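Probable LRR receptor-like serine/threonine-protein kinase At4g26540 (Arabidopsis thaliana, PDB 5HZ0) acts as a cell-surface receptor for RGF peptide hormones, which maintain the root stem cell niche, and pairs with SERK co-receptors once peptide is bound. Local coordinates at residues A[422-436]-A[444-458]. The protein carries 5 engineered substitutions. Residues are numbered along the deposited sequence; the frame is centred on the assembly and turned at random.
Sequences KNLNFVDISENRLVG and GCESLEFLDLHTNSL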
loop_
_atom_site.group_PDB
_atom_site.type_symbol
_atom_site.label_atom_id
_atom_site.label_comp_id
_atom_site.label_asym_id
_atom_site.label_seq_id
_atom_site.Cartn_x
_atom_site.Cartn_y
_atom_site.Cartn_z
ATOM N N LYS A 422 8.655 20.728 -12.812
ATOM C CA LYS A 422 7.931 20.178 -13.953
ATOM C C LYS A 422 7.354 18.784 -13.728
ATOM O O LYS A 422 6.546 18.312 -14.531
ATOM C CB LYS A 422 8.842 20.171 -15.193
ATOM C CG LYS A 422 9.574 21.484 -15.420
ATOM C CD LYS A 422 8.637 22.595 -15.871
ATOM C CE LYS A 422 9.243 23.976 -15.595
ATOM N NZ LYS A 422 8.452 25.114 -16.194
ATOM N N ASN A 423 7.782 18.104 -12.670
ATOM C CA ASN A 423 7.190 16.802 -12.356
ATOM C C ASN A 423 6.134 16.824 -11.236
ATOM O O ASN A 423 5.514 15.801 -10.957
ATOM C CB ASN A 423 8.267 15.762 -12.038
ATOM C CG ASN A 423 9.381 15.730 -13.082
ATOM O OD1 ASN A 423 10.512 16.148 -12.810
ATOM N ND2 ASN A 423 9.073 15.220 -14.271
ATOM N N LEU A 424 5.918 17.989 -10.620
ATOM C CA LEU A 424 5.098 18.062 -9.430
ATOM C C LEU A 424 3.655 17.767 -9.843
ATOM O O LEU A 424 3.065 18.487 -10.640
ATOM C CB LEU A 424 5.213 19.471 -8.854
ATOM C CG LEU A 424 4.606 19.833 -7.500
ATOM C CD1 LEU A 424 5.014 18.831 -6.417
ATOM C CD2 LEU A 424 5.073 21.241 -7.153
ATOM N N ASN A 425 3.129 16.659 -9.329
ATOM C CA ASN A 425 1.796 16.199 -9.645
ATOM C C ASN A 425 0.713 16.705 -8.707
ATOM O O ASN A 425 -0.369 17.098 -9.121
ATOM C CB ASN A 425 1.762 14.680 -9.672
ATOM C CG ASN A 425 0.425 14.157 -10.089
ATOM O OD1 ASN A 425 -0.330 13.619 -9.284
ATOM N ND2 ASN A 425 0.103 14.336 -11.360
ATOM N N PHE A 426 1.051 16.664 -7.427
ATOM C CA PHE A 426 0.095 16.717 -6.349
ATOM C C PHE A 426 0.681 17.654 -5.312
ATOM O O PHE A 426 1.778 17.421 -4.801
ATOM C CB PHE A 426 -0.076 15.320 -5.744
ATOM C CG PHE A 426 -1.096 15.255 -4.654
ATOM C CD1 PHE A 426 -0.820 15.773 -3.401
ATOM C CD2 PHE A 426 -2.346 14.672 -4.880
ATOM C CE1 PHE A 426 -1.767 15.723 -2.389
ATOM C CE2 PHE A 426 -3.296 14.610 -3.870
ATOM C CZ PHE A 426 -3.003 15.136 -2.626
ATOM N N VAL A 427 -0.064 18.702 -4.989
ATOM C CA VAL A 427 0.368 19.680 -4.009
ATOM C C VAL A 427 -0.788 20.038 -3.032
ATOM O O VAL A 427 -1.859 20.510 -3.437
ATOM C CB VAL A 427 0.942 20.920 -4.746
ATOM C CG1 VAL A 427 -0.056 21.413 -5.706
ATOM C CG2 VAL A 427 1.314 21.995 -3.784
ATOM N N ASP A 428 -0.570 19.776 -1.748
ATOM C CA ASP A 428 -1.520 20.138 -0.715
ATOM C C ASP A 428 -0.819 21.058 0.286
ATOM O O ASP A 428 0.055 20.609 1.046
ATOM C CB ASP A 428 -2.015 18.860 -0.017
ATOM C CG ASP A 428 -3.171 19.120 0.913
ATOM O OD1 ASP A 428 -3.521 20.308 1.068
ATOM O OD2 ASP A 428 -3.721 18.149 1.492
ATOM N N ILE A 429 -1.167 22.347 0.231
ATOM C CA ILE A 429 -0.780 23.380 1.219
ATOM C C ILE A 429 -1.919 23.887 2.150
ATOM O O ILE A 429 -1.797 24.918 2.836
ATOM C CB ILE A 429 0.138 24.487 0.605
ATOM C CG1 ILE A 429 1.176 23.853 -0.336
ATOM C CG2 ILE A 429 0.807 25.335 1.719
ATOM C CD1 ILE A 429 1.689 24.852 -1.399
ATOM N N SER A 430 -3.054 23.196 2.127
ATOM C CA SER A 430 -4.223 23.682 2.846
ATOM C C SER A 430 -3.959 23.810 4.347
ATOM O O SER A 430 -3.004 23.229 4.869
ATOM C CB SER A 430 -5.424 22.770 2.604
ATOM O OG SER A 430 -5.109 21.437 2.926
ATOM N N GLU A 431 -4.769 24.631 5.012
ATOM C CA GLU A 431 -4.695 24.815 6.463
ATOM C C GLU A 431 -3.345 25.330 6.932
ATOM O O GLU A 431 -2.623 24.668 7.676
ATOM C CB GLU A 431 -5.071 23.533 7.205
ATOM C CG GLU A 431 -6.521 23.114 7.023
ATOM C CD GLU A 431 -6.903 21.993 7.963
ATOM O OE1 GLU A 431 -7.837 22.169 8.775
ATOM O OE2 GLU A 431 -6.263 20.928 7.894
ATOM N N ASN A 432 -3.038 26.542 6.492
ATOM C CA ASN A 432 -1.865 27.259 6.931
ATOM C C ASN A 432 -2.258 28.734 6.988
ATOM O O ASN A 432 -3.435 29.046 6.986
ATOM C CB ASN A 432 -0.672 27.008 5.984
ATOM C CG ASN A 432 -0.016 25.634 6.199
ATOM O OD1 ASN A 432 0.793 25.455 7.106
ATOM N ND2 ASN A 432 -0.365 24.669 5.358
ATOM N N ARG A 433 -1.275 29.613 7.144
ATOM C CA ARG A 433 -1.433 31.073 7.150
ATOM C C ARG A 433 -0.998 31.814 5.884
ATOM O O ARG A 433 -0.586 32.982 5.975
ATOM C CB ARG A 433 -0.761 31.686 8.363
ATOM C CG ARG A 433 -0.951 30.862 9.587
ATOM C CD ARG A 433 -2.324 31.028 10.181
ATOM N NE ARG A 433 -2.182 31.012 11.633
ATOM C CZ ARG A 433 -2.262 29.917 12.379
ATOM N NH1 ARG A 433 -2.518 28.744 11.804
ATOM N NH2 ARG A 433 -2.100 29.995 13.696
ATOM N N LEU A 434 -0.867 31.108 4.768
ATOM C CA LEU A 434 -0.372 31.722 3.529
ATOM C C LEU A 434 -1.105 32.992 3.134
ATOM O O LEU A 434 -2.315 33.101 3.301
ATOM C CB LEU A 434 -0.519 30.754 2.368
ATOM C CG LEU A 434 0.116 29.388 2.546
ATOM C CD1 LEU A 434 -0.045 28.620 1.260
ATOM C CD2 LEU A 434 1.577 29.556 2.930
ATOM N N VAL A 435 -0.370 33.949 2.585
ATOM C CA VAL A 435 -0.988 35.200 2.185
ATOM C C VAL A 435 -0.678 35.558 0.747
ATOM O O VAL A 435 -0.110 34.758 0.006
ATOM C CB VAL A 435 -0.596 36.347 3.125
ATOM C CG1 VAL A 435 -1.246 36.147 4.514
ATOM C CG2 VAL A 435 0.922 36.452 3.232
ATOM N N GLY A 436 -1.095 36.759 0.354
ATOM C CA GLY A 436 -0.908 37.246 -0.995
ATOM C C GLY A 436 -1.620 36.430 -2.051
ATOM O O GLY A 436 -2.484 35.607 -1.758
ATOM N N GLY A 444 3.610 27.236 -14.688
ATOM C CA GLY A 444 4.744 26.466 -15.143
ATOM C C GLY A 444 4.822 25.043 -14.626
ATOM O O GLY A 444 5.727 24.299 -15.016
ATOM N N CYS A 445 3.896 24.632 -13.764
ATOM C CA CYS A 445 3.950 23.244 -13.352
ATOM C C CYS A 445 3.065 22.518 -14.340
ATOM O O CYS A 445 1.845 22.435 -14.163
ATOM C CB CYS A 445 3.370 23.077 -11.949
ATOM S SG CYS A 445 4.031 24.181 -10.695
ATOM N N GLU A 446 3.706 21.885 -15.316
ATOM C CA GLU A 446 3.001 21.351 -16.470
ATOM C C GLU A 446 2.388 19.998 -16.166
ATOM O O GLU A 446 1.531 19.517 -16.902
ATOM C CB GLU A 446 3.959 21.233 -17.651
ATOM C CG GLU A 446 5.244 20.479 -17.328
ATOM C CD GLU A 446 6.205 20.463 -18.499
ATOM O OE1 GLU A 446 7.400 20.786 -18.304
ATOM O OE2 GLU A 446 5.764 20.131 -19.620
ATOM N N SER A 447 2.846 19.384 -15.080
ATOM C CA SER A 447 2.366 18.075 -14.663
ATOM C C SER A 447 1.289 18.125 -13.582
ATOM O O SER A 447 0.781 17.081 -13.168
ATOM C CB SER A 447 3.536 17.246 -14.142
ATOM O OG SER A 447 4.466 16.999 -15.173
ATOM N N LEU A 448 0.934 19.323 -13.128
ATOM C CA LEU A 448 0.204 19.437 -11.869
ATOM C C LEU A 448 -1.259 19.038 -12.055
ATOM O O LEU A 448 -1.985 19.660 -12.825
ATOM C CB LEU A 448 0.262 20.886 -11.395
ATOM C CG LEU A 448 -0.422 21.160 -10.073
ATOM C CD1 LEU A 448 0.385 20.411 -9.020
ATOM C CD2 LEU A 448 -0.517 22.666 -9.787
ATOM N N GLU A 449 -1.664 17.953 -11.403
ATOM C CA GLU A 449 -3.066 17.544 -11.432
ATOM C C GLU A 449 -3.918 17.843 -10.200
ATOM O O GLU A 449 -5.128 17.889 -10.299
ATOM C CB GLU A 449 -3.156 16.068 -11.783
ATOM C CG GLU A 449 -2.464 15.768 -13.074
ATOM C CD GLU A 449 -2.657 14.342 -13.510
ATOM O OE1 GLU A 449 -2.452 13.426 -12.677
ATOM O OE2 GLU A 449 -3.022 14.146 -14.692
ATOM N N PHE A 450 -3.292 18.102 -9.062
ATOM C CA PHE A 450 -4.038 18.255 -7.818
ATOM C C PHE A 450 -3.488 19.444 -7.066
ATOM O O PHE A 450 -2.331 19.420 -6.650
ATOM C CB PHE A 450 -3.911 16.994 -6.959
ATOM C CG PHE A 450 -4.612 17.081 -5.608
ATOM C CD1 PHE A 450 -4.076 17.836 -4.569
ATOM C CD2 PHE A 450 -5.797 16.375 -5.366
ATOM C CE1 PHE A 450 -4.708 17.904 -3.332
ATOM C CE2 PHE A 450 -6.432 16.436 -4.118
ATOM C CZ PHE A 450 -5.881 17.203 -3.102
ATOM N N LEU A 451 -4.324 20.463 -6.866
ATOM C CA LEU A 451 -3.902 21.663 -6.171
ATOM C C LEU A 451 -4.911 21.996 -5.061
ATOM O O LEU A 451 -6.039 22.462 -5.328
ATOM C CB LEU A 451 -3.783 22.805 -7.186
ATOM C CG LEU A 451 -3.384 24.159 -6.639
ATOM C CD1 LEU A 451 -2.077 24.069 -5.867
ATOM C CD2 LEU A 451 -3.287 25.176 -7.768
ATOM N N ASP A 452 -4.476 21.812 -3.814
ATOM C CA ASP A 452 -5.313 22.099 -2.663
ATOM C C ASP A 452 -4.693 23.234 -1.843
ATOM O O ASP A 452 -3.718 23.029 -1.117
ATOM C CB ASP A 452 -5.379 20.841 -1.797
ATOM C CG ASP A 452 -6.553 20.836 -0.819
ATOM O OD1 ASP A 452 -7.152 21.907 -0.534
ATOM O OD2 ASP A 452 -6.852 19.727 -0.326
ATOM N N LEU A 453 -5.268 24.427 -1.958
ATOM C CA LEU A 453 -4.892 25.603 -1.152
ATOM C C LEU A 453 -5.861 26.007 0.003
ATOM O O LEU A 453 -5.723 27.087 0.581
ATOM C CB LEU A 453 -4.563 26.800 -2.053
ATOM C CG LEU A 453 -3.503 26.548 -3.139
ATOM C CD1 LEU A 453 -3.114 27.837 -3.881
ATOM C CD2 LEU A 453 -2.279 25.862 -2.557
ATOM N N HIS A 454 -6.877 25.192 0.285
ATOM C CA HIS A 454 -7.971 25.633 1.162
ATOM C C HIS A 454 -7.588 26.030 2.601
ATOM O O HIS A 454 -6.612 25.535 3.147
ATOM C CB HIS A 454 -9.165 24.646 1.144
ATOM C CG HIS A 454 -9.000 23.449 2.030
ATOM N ND1 HIS A 454 -8.690 22.196 1.538
ATOM C CD2 HIS A 454 -9.144 23.299 3.365
ATOM C CE1 HIS A 454 -8.636 21.333 2.533
ATOM N NE2 HIS A 454 -8.905 21.976 3.657
ATOM N N THR A 455 -8.351 26.946 3.194
ATOM C CA THR A 455 -8.084 27.406 4.559
ATOM C C THR A 455 -6.708 28.070 4.709
ATOM O O THR A 455 -5.793 27.572 5.368
ATOM C CB THR A 455 -8.320 26.280 5.601
ATOM O OG1 THR A 455 -9.662 25.797 5.455
ATOM C CG2 THR A 455 -8.132 26.786 7.035
ATOM N N ASN A 456 -6.588 29.214 4.058
ATOM C CA ASN A 456 -5.460 30.095 4.221
ATOM C C ASN A 456 -5.997 31.501 4.117
ATOM O O ASN A 456 -7.205 31.714 4.123
ATOM C CB ASN A 456 -4.418 29.844 3.133
ATOM C CG ASN A 456 -3.635 28.571 3.367
ATOM O OD1 ASN A 456 -2.773 28.524 4.237
ATOM N ND2 ASN A 456 -3.941 27.524 2.602
ATOM N N SER A 457 -5.092 32.458 4.075
ATOM C CA SER A 457 -5.409 33.856 3.861
ATOM C C SER A 457 -5.186 34.328 2.431
ATOM O O SER A 457 -4.874 35.503 2.202
ATOM C CB SER A 457 -4.769 34.730 4.918
ATOM O OG SER A 457 -5.356 34.389 6.164
ATOM N N LEU A 458 -5.146 33.390 1.494
ATOM C CA LEU A 458 -4.910 33.750 0.093
ATOM C C LEU A 458 -5.832 34.872 -0.378
ATOM O O LEU A 458 -7.019 34.890 -0.057
ATOM C CB LEU A 458 -5.059 32.522 -0.807
ATOM C CG LEU A 458 -3.954 31.492 -0.585
ATOM C CD1 LEU A 458 -4.069 30.380 -1.587
ATOM C CD2 LEU A 458 -2.625 32.195 -0.716
#
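Phe426 and Phe450 form an offset stack, ring centroids 3.8 Å apart and planes 11° from parallel. Each holds CG anti to its backbone N (chi1 -177° and 178°), which gives both rings the same heading off parallel strands 426-428 and 450-452. Phe473 stacks on Phe450 and Arg402 makes a cation-pi contact with Phe426, continuing the row. With an alanine in place of Phe450, the ring of Phe426 would probably lose the cover on one face and the row would be interrupted. On the same face the carboxylates of Asp428 and Asp452 lie nearly parallel, with Asp428 OD1 3.7 Å from Asp452 OD2; Arg404 bridges to Asp428 OD2, which probably eases their like charge. Asp428 OD1 accepts Ser430 N and Ser430 OG, whereas Asp452 OD1 takes His454 ND1 at 2.6 Å, and Ser430 CB sits over the face of that imidazole. On the other face Val427 CG1 packs 3.3 Å from Leu451 CD1. Asn456 ND2 bonds Leu453 O at 2.7 Å and, weakly, Ile429 O of the preceding turn; Asn432 ND2 bonds Ile429 O likewise. Such stacking, with leucines inside and an asparagine ladder, characterises the leucine-rich repeat solenoid of this receptor's extracellular domain.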